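Local coordinates for protein mirolysin (Tannerella forsythia, PDB 6R7V) that probably cleaves peptide bonds as a zinc-dependent metallopeptidase of the pappalysin family, here held as a latent zymogen by a cysteine switch, at residues S39-I45 against R287-Q293. The protein carries 1 engineered substitution. Coordinates in Å, arbitrary orientation, origin at the centre of the assembly. Where two conformers were deposited one is given. Numbering follows the deposited sequence.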
loop_
_atom_site.group_PDB
_atom_site.type_symbol
_atom_site.label_atom_id
_atom_site.label_comp_id
_atom_site.label_asym_id
_atom_site.label_seq_id
_atom_site.Cartn_x
_atom_site.Cartn_y
_atom_site.Cartn_z
ATOM N N SER A 39 1.591 -3.829 22.688
ATOM C CA SER A 39 1.843 -2.414 22.940
ATOM C C SER A 39 1.518 -1.534 21.702
ATOM O O SER A 39 2.190 -0.525 21.465
ATOM C CB SER A 39 3.289 -2.221 23.387
ATOM O OG SER A 39 3.467 -0.927 23.936
ATOM N N VAL A 40 0.446 -1.885 20.961
ATOM C CA VAL A 40 -0.020 -1.133 19.782
ATOM C C VAL A 40 -0.454 0.286 20.241
ATOM O O VAL A 40 -1.157 0.407 21.244
ATOM C CB VAL A 40 -1.157 -1.880 19.034
ATOM C CG1 VAL A 40 -1.582 -1.137 17.767
ATOM C CG2 VAL A 40 -0.728 -3.301 18.687
ATOM N N PRO A 41 -0.010 1.359 19.551
ATOM C CA PRO A 41 -0.349 2.714 20.000
ATOM C C PRO A 41 -1.838 3.017 20.038
ATOM O O PRO A 41 -2.618 2.533 19.213
ATOM C CB PRO A 41 0.343 3.617 18.972
ATOM C CG PRO A 41 1.391 2.797 18.365
ATOM C CD PRO A 41 0.847 1.403 18.349
ATOM N N SER A 42 -2.228 3.851 20.991
ATOM C CA SER A 42 -3.601 4.323 21.096
ATOM C C SER A 42 -3.743 5.671 20.391
ATOM O O SER A 42 -4.856 6.199 20.307
ATOM C CB SER A 42 -4.010 4.450 22.562
ATOM O OG SER A 42 -3.157 5.367 23.227
ATOM N N SER A 43 -2.621 6.240 19.896
ATOM C CA SER A 43 -2.682 7.557 19.286
ATOM C C SER A 43 -2.401 7.538 17.794
ATOM O O SER A 43 -2.106 6.506 17.197
ATOM C CB SER A 43 -1.736 8.525 19.973
ATOM O OG SER A 43 -0.419 8.007 19.958
ATOM N N THR A 44 -2.524 8.711 17.167
ATOM C CA THR A 44 -2.322 8.861 15.748
ATOM C C THR A 44 -0.905 8.475 15.364
ATOM O O THR A 44 0.061 8.863 16.040
ATOM C CB THR A 44 -2.627 10.291 15.296
ATOM O OG1 THR A 44 -3.954 10.646 15.683
ATOM C CG2 THR A 44 -2.535 10.432 13.788
ATOM N N ILE A 45 -0.782 7.648 14.308
ATOM C CA ILE A 45 0.499 7.216 13.771
ATOM C C ILE A 45 0.813 8.155 12.624
ATOM O O ILE A 45 -0.041 8.350 11.756
ATOM C CB ILE A 45 0.402 5.738 13.324
ATOM C CG1 ILE A 45 0.240 4.827 14.548
ATOM C CG2 ILE A 45 1.614 5.352 12.464
ATOM C CD1 ILE A 45 -0.201 3.397 14.197
ATOM N N ARG A 287 -1.980 -1.091 12.220
ATOM C CA ARG A 287 -1.477 -0.341 13.359
ATOM C C ARG A 287 -0.528 -1.146 14.243
ATOM O O ARG A 287 0.339 -0.575 14.921
ATOM C CB ARG A 287 -2.631 0.154 14.223
ATOM C CG ARG A 287 -3.494 1.198 13.485
ATOM C CD ARG A 287 -4.629 1.667 14.393
ATOM N NE ARG A 287 -4.151 2.298 15.628
ATOM C CZ ARG A 287 -3.680 3.540 15.711
ATOM N NH1 ARG A 287 -3.652 4.328 14.633
ATOM N NH2 ARG A 287 -3.239 4.013 16.875
ATOM N N SER A 288 -0.696 -2.478 14.210
ATOM C CA SER A 288 0.127 -3.373 15.033
ATOM C C SER A 288 1.621 -3.265 14.700
ATOM O O SER A 288 2.455 -3.532 15.580
ATOM C CB SER A 288 -0.345 -4.820 14.897
ATOM O OG SER A 288 0.019 -5.401 13.657
ATOM N N LEU A 289 1.963 -2.825 13.488
ATOM C CA LEU A 289 3.378 -2.676 13.081
ATOM C C LEU A 289 4.063 -1.555 13.827
ATOM O O LEU A 289 5.291 -1.467 13.788
ATOM C CB LEU A 289 3.473 -2.408 11.578
ATOM C CG LEU A 289 2.888 -3.469 10.659
ATOM C CD1 LEU A 289 2.897 -2.990 9.241
ATOM C CD2 LEU A 289 3.673 -4.778 10.724
ATOM N N PHE A 290 3.290 -0.723 14.549
ATOM C CA PHE A 290 3.873 0.409 15.252
ATOM C C PHE A 290 3.856 0.176 16.760
ATOM O O PHE A 290 4.068 1.118 17.515
ATOM C CB PHE A 290 3.147 1.686 14.853
ATOM C CG PHE A 290 3.262 1.937 13.372
ATOM C CD1 PHE A 290 4.299 2.720 12.859
ATOM C CD2 PHE A 290 2.321 1.417 12.487
ATOM C CE1 PHE A 290 4.394 2.957 11.491
ATOM C CE2 PHE A 290 2.423 1.652 11.116
ATOM C CZ PHE A 290 3.467 2.404 10.627
ATOM N N ASP A 291 3.648 -1.083 17.198
ATOM C CA ASP A 291 3.726 -1.472 18.610
ATOM C C ASP A 291 4.993 -0.819 19.177
ATOM O O ASP A 291 6.055 -0.995 18.596
ATOM C CB ASP A 291 3.782 -3.010 18.679
ATOM C CG ASP A 291 3.973 -3.601 20.045
ATOM O OD1 ASP A 291 5.031 -3.348 20.658
ATOM O OD2 ASP A 291 3.096 -4.352 20.482
ATOM N N THR A 292 4.870 -0.004 20.241
ATOM C CA THR A 292 5.994 0.810 20.752
ATOM C C THR A 292 7.193 0.003 21.290
ATOM O O THR A 292 8.289 0.566 21.399
ATOM C CB THR A 292 5.516 1.791 21.835
ATOM O OG1 THR A 292 5.010 1.042 22.928
ATOM C CG2 THR A 292 4.454 2.769 21.332
ATOM N N GLN A 293 7.008 -1.288 21.586
ATOM C CA GLN A 293 8.078 -2.109 22.161
ATOM C C GLN A 293 8.702 -3.060 21.140
ATOM O O GLN A 293 9.919 -3.256 21.171
ATOM C CB GLN A 293 7.564 -2.924 23.368
ATOM C CG GLN A 293 6.865 -2.114 24.471
ATOM C CD GLN A 293 7.642 -0.928 25.000
ATOM O OE1 GLN A 293 8.770 -1.050 25.484
ATOM N NE2 GLN A 293 7.034 0.247 24.939
#
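A type I beta turn from S288 to D291, followed by an Asx turn at D291, receives the irregular segment 39-45, whose P41 and S43 carbonyls are bound by one arginine. In mirolysin, R287 sends NH2 to P41 O and to S43 O, 2.8 Å each, both acceptors near the guanidinium plane, while I45 CD1 lies over one face, 3.6 Å from NH1. Alongside, I45 CG2 sits 3.6 Å from the F290 ring centroid in a CH-pi contact over the ring face. At the far end D291 OD1 accepts from the backbone N of Q293 (3.0 Å), closing the Asx turn, and OD2 accepts from S39 N at 2.7 Å. T292 N donates a hydrogen bond to S39 O (3.0 Å), and S39 OG donates to T292 OG1 (2.7 Å). Between these polar ends lies P41, its CG 3.3 Å from F290 O and 4.1 Å from F290 CB. The join thus ties the loop leading into strand 45-55 to the C-terminal part of helix 280-288 and its turn; R287 NH1 also hydrogen-bonds to A99 O, just before strand 101-105, and Q301 of helix 299-302 touches both I45 and F290.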